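Local coordinates for putative dihydrodipicolinate synthase family protein (Coccidioides immitis, PDB 3QFE) that is a putative member of the dihydrodipicolinate synthase family, with the TIM-barrel fold of that family, at residues 36-41 against 70-75; 61-66 against 99-104. All blocks are in the same frame, centred on the assembly; numbering follows the deposited sequence.

Contact 1: residues 36-41 against 70-75; sequences RYYAYL and IATARK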
ATOM      1  N   ARG A  36      -3.686 -15.938   6.741  1.00 26.39           N
ATOM      2  CA  ARG A  36      -4.706 -16.355   5.780  0.60 27.01           C
ATOM      3  C   ARG A  36      -5.014 -15.246   4.808  1.00 26.59           C
ATOM      4  O   ARG A  36      -5.133 -15.482   3.604  1.00 26.96           O
ATOM      5  CB  ARG A  36      -6.009 -16.769   6.476  0.60 27.40           C
ATOM      6  CG  ARG A  36      -5.887 -18.023   7.284  0.60 28.81           C
ATOM      7  CD  ARG A  36      -7.237 -18.539   7.741  0.60 31.21           C
ATOM      8  NE  ARG A  36      -7.079 -19.837   8.394  0.60 33.75           N
ATOM      9  CZ  ARG A  36      -8.062 -20.486   9.008  0.60 36.34           C
ATOM     10  NH1 ARG A  36      -7.826 -21.669   9.570  0.60 37.47           N
ATOM     11  NH2 ARG A  36      -9.278 -19.952   9.058  0.60 34.90           N
ATOM     12  N   TYR A  37      -5.135 -14.030   5.337  1.00 26.27           N
ATOM     13  CA  TYR A  37      -5.565 -12.869   4.571  1.00 25.93           C
ATOM     14  C   TYR A  37      -4.493 -12.395   3.595  1.00 25.77           C
ATOM     15  O   TYR A  37      -4.768 -12.213   2.420  1.00 25.39           O
ATOM     16  CB  TYR A  37      -5.969 -11.745   5.528  1.00 25.95           C
ATOM     17  CG  TYR A  37      -6.453 -10.485   4.841  1.00 26.31           C
ATOM     18  CD1 TYR A  37      -7.701 -10.442   4.201  1.00 28.90           C
ATOM     19  CD2 TYR A  37      -5.667  -9.346   4.819  1.00 24.99           C
ATOM     20  CE1 TYR A  37      -8.158  -9.288   3.573  1.00 27.67           C
ATOM     21  CE2 TYR A  37      -6.104  -8.184   4.188  1.00 27.35           C
ATOM     22  CZ  TYR A  37      -7.357  -8.161   3.565  1.00 30.17           C
ATOM     23  OH  TYR A  37      -7.791  -7.001   2.937  1.00 31.17           O
ATOM     24  N   TYR A  38      -3.265 -12.220   4.084  1.00 26.09           N
ATOM     25  CA  TYR A  38      -2.133 -11.873   3.228  1.00 26.28           C
ATOM     26  C   TYR A  38      -1.948 -12.895   2.101  1.00 27.16           C
ATOM     27  O   TYR A  38      -1.669 -12.521   0.954  1.00 27.25           O
ATOM     28  CB  TYR A  38      -0.844 -11.862   4.035  1.00 26.38           C
ATOM     29  CG  TYR A  38      -0.594 -10.705   4.998  1.00 26.76           C
ATOM     30  CD1 TYR A  38      -1.136  -9.454   4.796  1.00 26.83           C
ATOM     31  CD2 TYR A  38       0.252 -10.881   6.087  1.00 29.00           C
ATOM     32  CE1 TYR A  38      -0.861  -8.409   5.678  1.00 29.29           C
ATOM     33  CE2 TYR A  38       0.550  -9.844   6.961  1.00 29.73           C
ATOM     34  CZ  TYR A  38      -0.013  -8.616   6.750  1.00 29.97           C
ATOM     35  OH  TYR A  38       0.270  -7.604   7.616  1.00 29.59           O
ATOM     36  N   ALA A  39      -2.062 -14.188   2.438  1.00 27.56           N
ATOM     37  CA  ALA A  39      -1.868 -15.247   1.469  1.00 27.76           C
ATOM     38  C   ALA A  39      -2.963 -15.151   0.396  1.00 28.36           C
ATOM     39  O   ALA A  39      -2.682 -15.218  -0.805  1.00 28.47           O
ATOM     40  CB  ALA A  39      -1.866 -16.587   2.140  1.00 28.09           C
ATOM     41  N   TYR A  40      -4.201 -14.946   0.826  1.00 28.39           N
ATOM     42  CA  TYR A  40      -5.296 -14.780  -0.120  1.00 28.30           C
ATOM     43  C   TYR A  40      -5.033 -13.599  -1.078  1.00 28.64           C
ATOM     44  O   TYR A  40      -5.218 -13.720  -2.305  1.00 28.84           O
ATOM     45  CB  TYR A  40      -6.608 -14.560   0.614  1.00 28.02           C
ATOM     46  CG  TYR A  40      -7.769 -14.458  -0.346  1.00 29.39           C
ATOM     47  CD1 TYR A  40      -8.364 -15.608  -0.870  1.00 28.64           C
ATOM     48  CD2 TYR A  40      -8.250 -13.216  -0.755  1.00 28.46           C
ATOM     49  CE1 TYR A  40      -9.408 -15.519  -1.754  1.00 30.63           C
ATOM     50  CE2 TYR A  40      -9.293 -13.117  -1.658  1.00 29.90           C
ATOM     51  CZ  TYR A  40      -9.865 -14.266  -2.155  1.00 30.63           C
ATOM     52  OH  TYR A  40     -10.899 -14.181  -3.047  1.00 30.56           O
ATOM     53  N   LEU A  41      -4.609 -12.456  -0.529  1.00 28.01           N
ATOM     54  CA  LEU A  41      -4.334 -11.280  -1.377  1.00 27.69           C
ATOM     55  C   LEU A  41      -3.209 -11.556  -2.377  1.00 27.82           C
ATOM     56  O   LEU A  41      -3.310 -11.180  -3.553  1.00 28.97           O
ATOM     57  CB  LEU A  41      -3.989 -10.038  -0.544  1.00 27.29           C
ATOM     58  CG  LEU A  41      -5.039  -9.455   0.399  1.00 27.76           C
ATOM     59  CD1 LEU A  41      -4.424  -8.237   1.069  1.00 29.17           C
ATOM     60  CD2 LEU A  41      -6.317  -9.068  -0.324  1.00 26.52           C
ATOM     61  N   ILE A  70       5.502  -8.132   9.424  1.00 26.70           N
ATOM     62  CA  ILE A  70       6.346  -8.308   8.259  1.00 26.60           C
ATOM     63  C   ILE A  70       6.687  -9.778   8.108  1.00 27.00           C
ATOM     64  O   ILE A  70       6.521 -10.335   7.022  1.00 27.44           O
ATOM     65  CB  ILE A  70       7.626  -7.443   8.293  1.00 26.87           C
ATOM     66  CG1 ILE A  70       7.233  -5.953   8.334  1.00 27.81           C
ATOM     67  CG2 ILE A  70       8.459  -7.683   7.023  1.00 25.43           C
ATOM     68  CD1 ILE A  70       8.409  -4.987   8.677  1.00 26.32           C
ATOM     69  N   ALA A  71       7.120 -10.413   9.200  1.00 26.77           N
ATOM     70  CA  ALA A  71       7.483 -11.835   9.193  1.00 27.36           C
ATOM     71  C   ALA A  71       6.285 -12.714   8.791  1.00 27.26           C
ATOM     72  O   ALA A  71       6.418 -13.697   8.057  1.00 27.55           O
ATOM     73  CB  ALA A  71       8.016 -12.256  10.598  1.00 27.38           C
ATOM     74  N   THR A  72       5.107 -12.337   9.268  1.00 27.21           N
ATOM     75  CA  THR A  72       3.882 -13.053   8.940  1.00 27.21           C
ATOM     76  C   THR A  72       3.570 -12.867   7.440  1.00 27.44           C
ATOM     77  O   THR A  72       3.239 -13.848   6.754  1.00 27.98           O
ATOM     78  CB  THR A  72       2.718 -12.618   9.875  1.00 26.94           C
ATOM     79  OG1 THR A  72       3.038 -13.007  11.215  1.00 25.86           O
ATOM     80  CG2 THR A  72       1.383 -13.248   9.468  1.00 25.82           C
ATOM     81  N   ALA A  73       3.726 -11.639   6.927  1.00 26.62           N
ATOM     82  CA  ALA A  73       3.584 -11.400   5.504  1.00 26.49           C
ATOM     83  C   ALA A  73       4.507 -12.316   4.713  1.00 27.65           C
ATOM     84  O   ALA A  73       4.025 -13.069   3.851  1.00 28.74           O
ATOM     85  CB  ALA A  73       3.809  -9.925   5.139  1.00 25.63           C
ATOM     86  N   ARG A  74       5.809 -12.315   5.027  1.00 28.07           N
ATOM     87  CA  ARG A  74       6.768 -13.150   4.276  1.00 28.29           C
ATOM     88  C   ARG A  74       6.376 -14.636   4.270  1.00 29.53           C
ATOM     89  O   ARG A  74       6.458 -15.296   3.243  1.00 30.32           O
ATOM     90  CB  ARG A  74       8.198 -12.962   4.801  1.00 28.46           C
ATOM     91  CG  ARG A  74       9.263 -13.896   4.182  1.00 26.67           C
ATOM     92  CD  ARG A  74       9.326 -13.688   2.667  1.00 28.35           C
ATOM     93  NE  ARG A  74       9.710 -12.315   2.308  1.00 27.78           N
ATOM     94  CZ  ARG A  74       9.428 -11.731   1.139  1.00 29.45           C
ATOM     95  NH1 ARG A  74       8.735 -12.380   0.198  1.00 27.52           N
ATOM     96  NH2 ARG A  74       9.826 -10.470   0.912  1.00 29.29           N
ATOM     97  N   LYS A  75       5.953 -15.156   5.419  1.00 30.23           N
ATOM     98  CA  LYS A  75       5.522 -16.547   5.526  1.00 31.15           C
ATOM     99  C   LYS A  75       4.264 -16.800   4.659  1.00 30.64           C
ATOM    100  O   LYS A  75       4.145 -17.838   4.015  1.00 30.90           O
ATOM    101  CB  LYS A  75       5.276 -16.911   6.992  1.00 31.28           C
ATOM    102  CG  LYS A  75       4.820 -18.337   7.228  1.00 35.61           C
ATOM    103  CD  LYS A  75       4.638 -18.657   8.741  1.00 42.96           C
ATOM    104  CE  LYS A  75       3.826 -19.971   8.945  1.00 46.74           C
ATOM    105  NZ  LYS A  75       3.326 -20.167  10.353  1.00 50.06           N
TER
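Thr72, whose methyl group lies beside CD2 of the Tyr38 ring, sends its hydroxyl OG1 back to the carbonyl O of Gln68 one turn earlier in the same helix. The chi1 of -65° that places OG1 on the side of the backbone N leaves CG2 anti to that N, and CG2 stands 4.3 Å from Tyr38 CD2. The hydroxyl is thus held by its own helix, and the methyl is what the side chain turns to the tyrosine.

Tyr38 supplies the whole of the other side. Its ring advances with the CD2-CE2 flank leading: CD2 reaches 3.4 Å from Ala73 CA, and CE2 lies 3.7 Å from Ala73 CB. Ala73 CA is met obliquely, whereas Thr72 C lies at the ring edge, 4.1 Å from CD2. With so short a side chain at Ala73, the ring can press against the helix backbone itself, and the alpha carbons of Tyr38 and Ala73 approach to 6.2 Å. Leu69 and Ala76 of helix 63-77 also touch the tyrosine, and Ile51 on strand 48-51 touches both Tyr38 and Ala73.

The example illustrates how neighbouring outer helices of a TIM barrel, 31-42 and 63-77, can pack locally through the flank of one large ring set against a small residue. Its chemistry is that of van der Waals packing, so cohesion depends on shape and burial rather than on directed bonds.

Contact 2: residues 61-66 against 99-104; sequences LTREER and INDASV
Arg63 and Asp101 make the salt bridge that joins these two segments, and the residue just before Arg63 sets the helix start. Thr62 occupies the N-cap position of helix 63-77. Its OG1 accepts from Glu65 N at 3.1 Å, while Thr62 N donates to Glu65 OE1, also at 3.1 Å but from above the carboxylate plane. These reciprocal bonds make a capping box, which fixes the start of the helix from which Arg63 projects.

Arg63 follows in the first turn. Its CG is anti to the backbone N (chi1 164°), and the chain runs extended to NE, carrying the guanidinium out to Asp101, whose side chain it crosses at about a right angle. The grip is side-on: NE donates to Asp101 OD2 at 2.7 Å with an N-H...O angle of 157°, and NH2 donates to Asp101 OD1 at 3.0 Å. Both oxygens use their syn lone pairs. OD2 lies in the guanidinium plane, OD1 is tilted somewhat from it, and the two flat groups, only 19° apart, are nearly coplanar. Two bonds to separate oxygens should restrain rotation of both groups. A water adds a second bridge, donating to Asp101 OD2 at 2.8 Å and to Arg63 O at 3.0 Å, so that OD2 accepts from both nitrogen and water.

Glu65, besides closing the cap, forms a salt bridge through OE1 with Arg289. Glu97 makes only a long, weak ion pair with Arg63 NE. The arrangement is a worked case of a bidentate arginine-aspartate pair at the surface, tying a capped helix start to the adjacent outer helix 92-105 of a TIM barrel.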
ATOM      1  N   LEU A  61       0.855   0.515  16.237  1.00 30.33           N
ATOM      2  CA  LEU A  61       1.555  -0.732  16.537  1.00 30.51           C
ATOM      3  C   LEU A  61       2.805  -0.517  17.387  1.00 30.68           C
ATOM      4  O   LEU A  61       3.490   0.511  17.274  1.00 30.98           O
ATOM      5  CB  LEU A  61       1.980  -1.422  15.240  1.00 28.61           C
ATOM      6  CG  LEU A  61       0.855  -1.833  14.284  1.00 30.44           C
ATOM      7  CD1 LEU A  61       1.472  -2.566  13.104  1.00 29.47           C
ATOM      8  CD2 LEU A  61      -0.234  -2.680  14.961  1.00 30.94           C
ATOM      9  N   THR A  62       3.138  -1.504  18.203  1.00 30.19           N
ATOM     10  CA  THR A  62       4.432  -1.450  18.882  1.00 30.87           C
ATOM     11  C   THR A  62       5.494  -1.904  17.888  1.00 30.79           C
ATOM     12  O   THR A  62       5.165  -2.533  16.885  1.00 30.50           O
ATOM     13  CB  THR A  62       4.471  -2.379  20.089  1.00 31.24           C
ATOM     14  OG1 THR A  62       4.467  -3.743  19.616  1.00 31.27           O
ATOM     15  CG2 THR A  62       3.272  -2.105  21.027  1.00 28.94           C
ATOM     16  N   ARG A  63       6.761  -1.616  18.183  1.00 31.45           N
ATOM     17  CA  ARG A  63       7.869  -2.028  17.333  1.00 31.61           C
ATOM     18  C   ARG A  63       7.850  -3.540  17.065  1.00 31.99           C
ATOM     19  O   ARG A  63       8.040  -3.991  15.933  1.00 31.98           O
ATOM     20  CB  ARG A  63       9.189  -1.619  17.972  1.00 32.05           C
ATOM     21  CG  ARG A  63      10.392  -2.313  17.375  1.00 33.26           C
ATOM     22  CD  ARG A  63      11.573  -2.289  18.312  1.00 33.96           C
ATOM     23  NE  ARG A  63      12.756  -2.731  17.599  1.00 36.20           N
ATOM     24  CZ  ARG A  63      13.897  -3.136  18.161  1.00 39.11           C
ATOM     25  NH1 ARG A  63      14.050  -3.149  19.489  1.00 39.71           N
ATOM     26  NH2 ARG A  63      14.901  -3.513  17.382  1.00 37.19           N
ATOM     27  N   GLU A  64       7.629  -4.317  18.113  1.00 32.46           N
ATOM     28  CA  GLU A  64       7.561  -5.765  17.995  1.00 33.05           C
ATOM     29  C   GLU A  64       6.393  -6.238  17.094  1.00 31.68           C
ATOM     30  O   GLU A  64       6.537  -7.174  16.296  1.00 31.10           O
ATOM     31  CB  GLU A  64       7.468  -6.361  19.391  1.00 34.01           C
ATOM     32  CG  GLU A  64       7.436  -7.840  19.426  1.00 40.23           C
ATOM     33  CD  GLU A  64       7.837  -8.408  20.781  1.00 48.09           C
ATOM     34  OE1 GLU A  64       8.412  -7.656  21.625  1.00 50.45           O
ATOM     35  OE2 GLU A  64       7.585  -9.623  20.978  1.00 51.04           O
ATOM     36  N   GLU A  65       5.248  -5.582  17.206  1.00 30.96           N
ATOM     37  CA  GLU A  65       4.112  -5.950  16.369  1.00 30.36           C
ATOM     38  C   GLU A  65       4.422  -5.690  14.903  1.00 30.10           C
ATOM     39  O   GLU A  65       4.110  -6.517  14.036  1.00 29.62           O
ATOM     40  CB  GLU A  65       2.838  -5.233  16.819  1.00 30.51           C
ATOM     41  CG  GLU A  65       2.311  -5.806  18.148  1.00 30.98           C
ATOM     42  CD  GLU A  65       1.203  -4.967  18.787  1.00 31.59           C
ATOM     43  OE1 GLU A  65       1.047  -3.790  18.426  1.00 32.48           O
ATOM     44  OE2 GLU A  65       0.488  -5.492  19.664  1.00 32.32           O
ATOM     45  N   ARG A  66       5.067  -4.554  14.634  1.00 29.83           N
ATOM     46  CA  ARG A  66       5.504  -4.231  13.289  1.00 29.48           C
ATOM     47  C   ARG A  66       6.303  -5.356  12.667  1.00 28.92           C
ATOM     48  O   ARG A  66       6.043  -5.733  11.532  1.00 29.09           O
ATOM     49  CB  ARG A  66       6.353  -2.959  13.273  1.00 29.03           C
ATOM     50  CG  ARG A  66       5.546  -1.675  13.320  1.00 30.34           C
ATOM     51  CD  ARG A  66       6.506  -0.521  13.574  1.00 32.12           C
ATOM     52  NE  ARG A  66       5.874   0.775  13.439  1.00 34.16           N
ATOM     53  CZ  ARG A  66       5.719   1.419  12.284  1.00 36.21           C
ATOM     54  NH1 ARG A  66       6.152   0.867  11.151  1.00 31.89           N
ATOM     55  NH2 ARG A  66       5.135   2.623  12.275  1.00 34.89           N
ATOM     56  N   ILE A  99      13.617  -0.013   9.923  1.00 27.41           N
ATOM     57  CA  ILE A  99      14.211  -0.584   8.727  1.00 27.65           C
ATOM     58  C   ILE A  99      14.983  -1.882   9.019  1.00 28.41           C
ATOM     59  O   ILE A  99      14.748  -2.894   8.363  1.00 27.73           O
ATOM     60  CB  ILE A  99      15.104   0.433   7.973  1.00 28.51           C
ATOM     61  CG1 ILE A  99      14.235   1.538   7.327  1.00 26.62           C
ATOM     62  CG2 ILE A  99      15.937  -0.295   6.930  1.00 28.06           C
ATOM     63  CD1 ILE A  99      15.063   2.698   6.677  1.00 27.01           C
ATOM     64  N   ASN A 100      15.872  -1.851  10.013  1.00 29.05           N
ATOM     65  CA  ASN A 100      16.624  -3.033  10.374  0.60 30.19           C
ATOM     66  C   ASN A 100      15.723  -4.185  10.821  1.00 30.34           C
ATOM     67  O   ASN A 100      15.973  -5.335  10.472  1.00 31.27           O
ATOM     68  CB  ASN A 100      17.710  -2.682  11.402  0.60 30.55           C
ATOM     69  CG  ASN A 100      18.900  -1.989  10.752  0.60 31.50           C
ATOM     70  OD1 ASN A 100      19.488  -2.509   9.798  0.60 33.03           O
ATOM     71  ND2 ASN A 100      19.234  -0.808  11.230  0.60 30.73           N
ATOM     72  N   ASP A 101      14.669  -3.865  11.572  1.00 30.32           N
ATOM     73  CA  ASP A 101      13.674  -4.872  11.943  1.00 31.27           C
ATOM     74  C   ASP A 101      13.046  -5.469  10.691  1.00 30.87           C
ATOM     75  O   ASP A 101      12.903  -6.694  10.612  1.00 31.67           O
ATOM     76  CB  ASP A 101      12.572  -4.282  12.828  1.00 31.48           C
ATOM     77  CG  ASP A 101      13.063  -3.973  14.239  1.00 34.57           C
ATOM     78  OD1 ASP A 101      14.194  -4.372  14.601  1.00 35.55           O
ATOM     79  OD2 ASP A 101      12.309  -3.328  14.987  1.00 36.87           O
ATOM     80  N   ALA A 102      12.695  -4.608   9.727  1.00 29.89           N
ATOM     81  CA  ALA A 102      12.049  -5.032   8.477  1.00 30.16           C
ATOM     82  C   ALA A 102      12.946  -5.955   7.675  1.00 30.57           C
ATOM     83  O   ALA A 102      12.494  -6.952   7.113  1.00 30.11           O
ATOM     84  CB  ALA A 102      11.620  -3.809   7.615  1.00 29.18           C
ATOM     85  N   SER A 103      14.221  -5.598   7.632  1.00 31.32           N
ATOM     86  CA  SER A 103      15.204  -6.370   6.918  1.00 32.20           C
ATOM     87  C   SER A 103      15.291  -7.772   7.504  1.00 32.58           C
ATOM     88  O   SER A 103      15.161  -8.757   6.773  1.00 32.91           O
ATOM     89  CB  SER A 103      16.551  -5.667   6.985  1.00 32.55           C
ATOM     90  OG  SER A 103      17.510  -6.394   6.253  1.00 36.08           O
ATOM     91  N   VAL A 104      15.475  -7.859   8.819  1.00 32.56           N
ATOM     92  CA  VAL A 104      15.524  -9.159   9.501  1.00 33.76           C
ATOM     93  C   VAL A 104      14.211  -9.976   9.290  1.00 33.06           C
ATOM     94  O   VAL A 104      14.248 -11.175   9.103  1.00 33.46           O
ATOM     95  CB  VAL A 104      15.885  -9.015  11.031  1.00 34.65           C
ATOM     96  CG1 VAL A 104      15.815 -10.372  11.765  1.00 34.58           C
ATOM     97  CG2 VAL A 104      17.300  -8.401  11.212  1.00 32.26           C
TER
HETATM   98  O   HOH W   1       9.821  -2.823  13.830  1.00 25.28           O

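Contacts 1 and 2 share helix 63-77, whose N-terminal end, with the residues just before it, serves 61-66 against 99-104, and whose later part serves 36-41 against 70-75. Their centres are 15 Å apart, yet they touch: Ile70 CD1 lies 3.6 Å from Ala102 CB, a packing contact between helices 63-77 and 92-105, made by residues that take no part in either described interaction. Together they connect three successive outer helices, 31-42, 63-77 and 92-105, by contrasting means: buried packing in contact 1 and a charged, water-assisted bridge at the surface in contact 2. The modelled calcium ion is bound at Ala315 and Ser318, outside all four segments.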